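Local coordinates for protein hydroxyglutarate synthase (Oryza sativa, PDB 6W1K) that catalyses the oxygen-dependent decarboxylation and hydroxylation of 2-oxoadipate to D-2-hydroxyglutarate, using iron(II), in plastidial lysine breakdown, at residues Y50-R63 / L193-I207. Residues are numbered along the deposited sequence; the frame is centred on the assembly and turned at random.
Sequences YDGDHICYDHFAFR and LNHTTISTHRLISDI. With NI (nickel (II) ion), chain E; OOG (2-oxoadipic acid), chain F.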
loop_
_atom_site.group_PDB
_atom_site.type_symbol
_atom_site.label_atom_id
_atom_site.label_comp_id
_atom_site.label_asym_id
_atom_site.label_seq_id
_atom_site.Cartn_x
_atom_site.Cartn_y
_atom_site.Cartn_z
ATOM N N TYR A 50 17.766 -15.228 0.406
ATOM C CA TYR A 50 19.019 -14.503 0.566
ATOM C C TYR A 50 19.268 -14.088 2.017
ATOM O O TYR A 50 20.386 -14.205 2.520
ATOM C CB TYR A 50 18.989 -13.270 -0.334
ATOM C CG TYR A 50 20.277 -12.497 -0.357
ATOM C CD1 TYR A 50 21.272 -12.799 -1.287
ATOM C CD2 TYR A 50 20.498 -11.460 0.535
ATOM C CE1 TYR A 50 22.465 -12.090 -1.321
ATOM C CE2 TYR A 50 21.688 -10.743 0.511
ATOM C CZ TYR A 50 22.664 -11.061 -0.424
ATOM O OH TYR A 50 23.846 -10.358 -0.447
ATOM N N ASP A 51 18.245 -13.587 2.696
ATOM C CA ASP A 51 18.434 -12.945 3.984
ATOM C C ASP A 51 18.028 -13.809 5.164
ATOM O O ASP A 51 18.487 -13.554 6.283
ATOM C CB ASP A 51 17.619 -11.648 4.038
ATOM C CG ASP A 51 17.959 -10.796 5.239
ATOM O OD1 ASP A 51 17.295 -10.942 6.285
ATOM O OD2 ASP A 51 18.889 -9.975 5.121
ATOM N N GLY A 52 17.171 -14.795 4.957
ATOM C CA GLY A 52 16.609 -15.548 6.062
ATOM C C GLY A 52 15.196 -15.099 6.366
ATOM O O GLY A 52 14.616 -14.259 5.678
ATOM N N ASP A 53 14.634 -15.664 7.435
ATOM C CA ASP A 53 13.224 -15.437 7.789
ATOM C C ASP A 53 13.092 -14.132 8.570
ATOM O O ASP A 53 12.879 -14.098 9.786
ATOM C CB ASP A 53 12.691 -16.619 8.592
ATOM C CG ASP A 53 11.195 -16.546 8.817
ATOM O OD1 ASP A 53 10.551 -15.702 8.156
ATOM O OD2 ASP A 53 10.674 -17.329 9.650
ATOM N N HIS A 54 13.187 -13.029 7.851
ATOM C CA HIS A 54 13.220 -11.752 8.547
ATOM C C HIS A 54 12.385 -10.688 7.862
ATOM O O HIS A 54 12.587 -9.501 8.125
ATOM C CB HIS A 54 14.650 -11.237 8.658
ATOM C CG HIS A 54 15.587 -12.224 9.265
ATOM N ND1 HIS A 54 16.575 -12.853 8.546
ATOM C CD2 HIS A 54 15.655 -12.716 10.522
ATOM C CE1 HIS A 54 17.233 -13.677 9.343
ATOM N NE2 HIS A 54 16.706 -13.600 10.550
ATOM N N ILE A 55 11.484 -11.073 6.970
ATOM C CA ILE A 55 10.693 -10.121 6.213
ATOM C C ILE A 55 9.576 -9.562 7.093
ATOM O O ILE A 55 8.732 -10.300 7.611
ATOM C CB ILE A 55 10.125 -10.781 4.949
ATOM C CG1 ILE A 55 11.269 -11.211 4.019
ATOM C CG2 ILE A 55 9.202 -9.863 4.240
ATOM C CD1 ILE A 55 10.779 -12.033 2.851
ATOM N N CYS A 56 9.575 -8.251 7.261
ATOM C CA CYS A 56 8.541 -7.533 7.983
ATOM C C CYS A 56 7.895 -6.547 7.026
ATOM O O CYS A 56 8.568 -5.953 6.182
ATOM C CB CYS A 56 9.121 -6.791 9.174
ATOM S SG CYS A 56 9.880 -7.918 10.355
ATOM N N TYR A 57 6.608 -6.350 7.193
ATOM C CA TYR A 57 5.845 -5.502 6.305
ATOM C C TYR A 57 5.747 -4.117 6.909
ATOM O O TYR A 57 5.188 -3.949 7.990
ATOM C CB TYR A 57 4.465 -6.088 6.085
ATOM C CG TYR A 57 4.468 -7.328 5.227
ATOM C CD1 TYR A 57 5.430 -7.522 4.240
ATOM C CD2 TYR A 57 3.480 -8.288 5.373
ATOM C CE1 TYR A 57 5.401 -8.651 3.419
ATOM C CE2 TYR A 57 3.448 -9.430 4.550
ATOM C CZ TYR A 57 4.410 -9.596 3.581
ATOM O OH TYR A 57 4.394 -10.699 2.760
ATOM N N ASP A 58 6.293 -3.133 6.207
ATOM C CA ASP A 58 6.277 -1.758 6.709
ATOM C C ASP A 58 4.867 -1.192 6.684
ATOM O O ASP A 58 4.404 -0.578 7.658
ATOM C CB ASP A 58 7.203 -0.912 5.850
ATOM C CG ASP A 58 7.263 0.537 6.305
ATOM O OD1 ASP A 58 6.379 1.356 5.929
ATOM O OD2 ASP A 58 8.186 0.838 7.064
ATOM N N HIS A 59 4.174 -1.378 5.563
ATOM C CA HIS A 59 2.781 -0.967 5.427
ATOM C C HIS A 59 2.099 -1.699 4.271
ATOM O O HIS A 59 2.741 -2.280 3.394
ATOM C CB HIS A 59 2.671 0.555 5.237
ATOM C CG HIS A 59 3.323 1.081 3.991
ATOM N ND1 HIS A 59 4.658 1.398 3.929
ATOM C CD2 HIS A 59 2.805 1.410 2.769
ATOM C CE1 HIS A 59 4.951 1.872 2.726
ATOM N NE2 HIS A 59 3.845 1.897 2.009
ATOM N N PHE A 60 0.767 -1.693 4.325
ATOM C CA PHE A 60 -0.148 -2.111 3.277
ATOM C C PHE A 60 -0.761 -0.839 2.709
ATOM O O PHE A 60 -0.971 0.114 3.455
ATOM C CB PHE A 60 -1.280 -2.968 3.839
ATOM C CG PHE A 60 -0.952 -4.415 4.058
ATOM C CD1 PHE A 60 0.353 -4.883 3.991
ATOM C CD2 PHE A 60 -1.978 -5.316 4.348
ATOM C CE1 PHE A 60 0.641 -6.193 4.183
ATOM C CE2 PHE A 60 -1.702 -6.657 4.521
ATOM C CZ PHE A 60 -0.369 -7.092 4.455
ATOM N N ALA A 61 -1.097 -0.824 1.408
ATOM C CA ALA A 61 -1.739 0.352 0.813
ATOM C C ALA A 61 -2.956 -0.071 -0.015
ATOM O O ALA A 61 -2.986 -1.170 -0.568
ATOM C CB ALA A 61 -0.755 1.151 -0.040
ATOM N N PHE A 62 -3.991 0.768 -0.002
ATOM C CA PHE A 62 -5.262 0.512 -0.684
ATOM C C PHE A 62 -5.699 1.790 -1.394
ATOM O O PHE A 62 -5.374 2.895 -0.955
ATOM C CB PHE A 62 -6.394 0.063 0.280
ATOM C CG PHE A 62 -6.072 -1.171 1.081
ATOM C CD1 PHE A 62 -5.394 -1.077 2.291
ATOM C CD2 PHE A 62 -6.442 -2.416 0.628
ATOM C CE1 PHE A 62 -5.105 -2.217 3.004
ATOM C CE2 PHE A 62 -6.166 -3.571 1.333
ATOM C CZ PHE A 62 -5.507 -3.467 2.536
ATOM N N ARG A 63 -6.477 1.620 -2.483
ATOM C CA ARG A 63 -7.019 2.710 -3.271
ATOM C C ARG A 63 -8.540 2.639 -3.331
ATOM O O ARG A 63 -9.127 1.548 -3.343
ATOM C CB ARG A 63 -6.460 2.674 -4.692
ATOM C CG ARG A 63 -4.947 2.832 -4.756
ATOM C CD ARG A 63 -4.470 2.964 -6.182
ATOM N NE ARG A 63 -3.027 3.156 -6.242
ATOM C CZ ARG A 63 -2.337 3.165 -7.374
ATOM N NH1 ARG A 63 -2.970 2.996 -8.531
ATOM N NH2 ARG A 63 -1.032 3.326 -7.353
ATOM N N LEU A 193 -5.385 -5.290 -2.272
ATOM C CA LEU A 193 -4.152 -4.705 -1.765
ATOM C C LEU A 193 -3.328 -4.158 -2.926
ATOM O O LEU A 193 -3.011 -4.890 -3.878
ATOM C CB LEU A 193 -3.388 -5.779 -1.016
ATOM C CG LEU A 193 -2.082 -5.362 -0.398
ATOM C CD1 LEU A 193 -2.266 -4.376 0.764
ATOM C CD2 LEU A 193 -1.423 -6.652 0.062
ATOM N N ASN A 194 -3.000 -2.866 -2.862
ATOM C CA ASN A 194 -2.271 -2.218 -3.958
ATOM C C ASN A 194 -0.770 -2.487 -3.865
ATOM O O ASN A 194 -0.090 -2.634 -4.894
ATOM C CB ASN A 194 -2.565 -0.720 -3.933
ATOM C CG ASN A 194 -1.673 0.052 -4.857
ATOM O OD1 ASN A 194 -0.641 0.563 -4.445
ATOM N ND2 ASN A 194 -2.053 0.125 -6.123
ATOM N N HIS A 195 -0.242 -2.565 -2.637
ATOM C CA HIS A 195 1.087 -3.118 -2.444
ATOM C C HIS A 195 1.315 -3.413 -0.970
ATOM O O HIS A 195 0.633 -2.884 -0.078
ATOM C CB HIS A 195 2.179 -2.191 -2.986
ATOM C CG HIS A 195 2.318 -0.887 -2.263
ATOM N ND1 HIS A 195 1.587 0.239 -2.598
ATOM C CD2 HIS A 195 3.140 -0.510 -1.256
ATOM C CE1 HIS A 195 1.941 1.239 -1.816
ATOM N NE2 HIS A 195 2.866 0.805 -0.976
ATOM N N THR A 196 2.254 -4.305 -0.736
ATOM C CA THR A 196 2.898 -4.418 0.560
ATOM C C THR A 196 4.285 -3.816 0.410
ATOM O O THR A 196 4.747 -3.541 -0.705
ATOM C CB THR A 196 2.955 -5.875 1.038
ATOM O OG1 THR A 196 3.304 -5.895 2.438
ATOM C CG2 THR A 196 3.982 -6.663 0.256
ATOM N N THR A 197 4.963 -3.647 1.541
ATOM C CA THR A 197 6.252 -2.960 1.624
ATOM C C THR A 197 7.174 -3.745 2.527
ATOM O O THR A 197 6.800 -4.050 3.659
ATOM C CB THR A 197 6.062 -1.562 2.216
ATOM O OG1 THR A 197 5.032 -0.893 1.488
ATOM C CG2 THR A 197 7.318 -0.741 2.161
ATOM N N ILE A 198 8.369 -4.052 2.048
ATOM C CA ILE A 198 9.360 -4.730 2.858
ATOM C C ILE A 198 10.135 -3.678 3.635
ATOM O O ILE A 198 10.645 -2.707 3.061
ATOM C CB ILE A 198 10.298 -5.574 1.991
ATOM C CG1 ILE A 198 9.536 -6.697 1.291
ATOM C CG2 ILE A 198 11.431 -6.130 2.830
ATOM C CD1 ILE A 198 10.440 -7.457 0.318
ATOM N N SER A 199 10.223 -3.874 4.944
ATOM C CA SER A 199 11.014 -3.021 5.809
ATOM C C SER A 199 12.474 -3.448 5.711
ATOM O O SER A 199 12.903 -4.378 6.397
ATOM C CB SER A 199 10.502 -3.139 7.245
ATOM O OG SER A 199 11.321 -2.371 8.080
ATOM N N THR A 200 13.267 -2.761 4.878
ATOM C CA THR A 200 14.626 -3.256 4.642
ATOM C C THR A 200 15.484 -3.211 5.899
ATOM O O THR A 200 16.323 -4.094 6.102
ATOM C CB THR A 200 15.328 -2.498 3.507
ATOM O OG1 THR A 200 15.717 -1.175 3.908
ATOM C CG2 THR A 200 14.426 -2.451 2.289
ATOM N N HIS A 201 15.326 -2.180 6.743
ATOM C CA HIS A 201 16.169 -2.062 7.935
ATOM C C HIS A 201 15.931 -3.183 8.940
ATOM O O HIS A 201 16.742 -3.349 9.855
ATOM C CB HIS A 201 15.955 -0.701 8.622
ATOM C CG HIS A 201 14.521 -0.415 8.963
ATOM N ND1 HIS A 201 13.645 0.168 8.068
ATOM C CD2 HIS A 201 13.811 -0.638 10.094
ATOM C CE1 HIS A 201 12.455 0.280 8.632
ATOM N NE2 HIS A 201 12.532 -0.191 9.865
ATOM N N ARG A 202 14.847 -3.938 8.816
ATOM C CA ARG A 202 14.646 -5.116 9.652
ATOM C C ARG A 202 15.286 -6.374 9.070
ATOM O O ARG A 202 15.295 -7.409 9.741
ATOM C CB ARG A 202 13.148 -5.324 9.886
ATOM C CG ARG A 202 12.545 -4.157 10.679
ATOM C CD ARG A 202 11.115 -4.401 11.100
ATOM N NE ARG A 202 11.079 -4.801 12.496
ATOM C CZ ARG A 202 10.191 -4.356 13.371
ATOM N NH1 ARG A 202 9.249 -3.502 12.982
ATOM N NH2 ARG A 202 10.237 -4.779 14.624
ATOM N N LEU A 203 15.840 -6.313 7.858
ATOM C CA LEU A 203 16.625 -7.424 7.344
ATOM C C LEU A 203 17.975 -7.473 8.053
ATOM O O LEU A 203 18.416 -6.496 8.661
ATOM C CB LEU A 203 16.846 -7.295 5.837
ATOM C CG LEU A 203 15.560 -7.241 5.018
ATOM C CD1 LEU A 203 15.884 -6.884 3.570
ATOM C CD2 LEU A 203 14.769 -8.551 5.115
ATOM N N ILE A 204 18.659 -8.606 7.931
ATOM C CA ILE A 204 19.927 -8.815 8.631
ATOM C C ILE A 204 21.125 -8.717 7.689
ATOM O O ILE A 204 22.179 -8.217 8.075
ATOM C CB ILE A 204 19.915 -10.176 9.359
ATOM C CG1 ILE A 204 19.805 -11.318 8.343
ATOM C CG2 ILE A 204 18.753 -10.229 10.336
ATOM C CD1 ILE A 204 21.131 -11.973 7.956
ATOM N N SER A 205 20.998 -9.192 6.452
ATOM C CA SER A 205 22.149 -9.234 5.557
ATOM C C SER A 205 22.428 -7.835 4.996
ATOM O O SER A 205 21.833 -6.835 5.404
ATOM C CB SER A 205 21.906 -10.248 4.444
ATOM O OG SER A 205 20.980 -9.716 3.517
ATOM N N ASP A 206 23.320 -7.758 4.010
ATOM C CA ASP A 206 23.737 -6.465 3.478
ATOM C C ASP A 206 22.623 -5.753 2.711
ATOM O O ASP A 206 22.699 -4.532 2.528
ATOM C CB ASP A 206 24.977 -6.659 2.587
ATOM C CG ASP A 206 24.648 -7.316 1.249
ATOM O OD1 ASP A 206 25.260 -6.915 0.236
ATOM O OD2 ASP A 206 23.778 -8.216 1.204
ATOM N N ILE A 207 21.583 -6.463 2.280
ATOM C CA ILE A 207 20.497 -5.806 1.565
ATOM C C ILE A 207 19.552 -5.097 2.533
ATOM O O ILE A 207 18.523 -4.555 2.122
ATOM C CB ILE A 207 19.730 -6.805 0.680
ATOM C CG1 ILE A 207 19.143 -7.943 1.513
ATOM C CG2 ILE A 207 20.660 -7.390 -0.388
ATOM C CD1 ILE A 207 18.051 -8.728 0.763
HETATM NI NI NI E . 3.773 2.507 0.013
HETATM C C2 OOG F . 0.041 4.395 -2.529
HETATM C C3 OOG F . 1.334 5.137 -2.872
HETATM C C4 OOG F . 1.852 5.893 -1.644
HETATM C C6 OOG F . 3.834 5.451 0.056
HETATM O O4 OOG F . 4.026 6.681 0.228
HETATM O O3 OOG F . 4.666 4.626 0.493
HETATM C C5 OOG F . 2.593 4.963 -0.683
HETATM C C1 OOG F . -0.636 3.813 -3.779
HETATM O O1 OOG F . -1.774 3.495 -3.743
HETATM O O2 OOG F . 0.064 3.641 -4.974
HETATM O O5 OOG F . 2.214 3.861 -0.502
HETATM O O HOH W 1 11.953 -6.909 6.827
#
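The metal centre of this VOC-like (glyoxalase-clan) dioxygenase straddles two neighbouring antiparallel strands, H59 on 57-63 and H195 on 195-199. Both imidazoles offer NE2 to the nickel ion that occupies the iron(II) site, 2.1 Å for H59; E267 and the keto acid's O3 and O5 are its other ligands. H59 is fixed by a second-shell carboxylate, itself held by a salt bridge to R271: its ND1 donates almost straight (171°) to D58 OD1, in the ring plane, while T197 OG1 sits over one ring face. R63 suits the substrate's far carboxylate because its flat, cationic guanidinium gives each oxygen a nearly straight N-H, NE to OOG O1 at 2.8 Å and NH2 to OOG O2 at 2.6 Å. D58 N to T197 O (2.8 Å) and S199 N to C56 O join the backbones.

Beyond the strands, D51 ends helix 38-51 and ties down loop 203-205. Its OD1 takes I204 N through the syn lone pair and H54 ND1 from the anti side; OD2 takes S205 N and OG, each at 2.6 Å. With D51 replaced by alanine, both loop amides would probably lose their acceptor and H54 a partner fixing its ring. I204 CG2 makes a CH-pi contact over the H54 face. D58 thus holds the metal ligand H59 squarely, whereas D51's bent bond (135°) holds H54 less strictly.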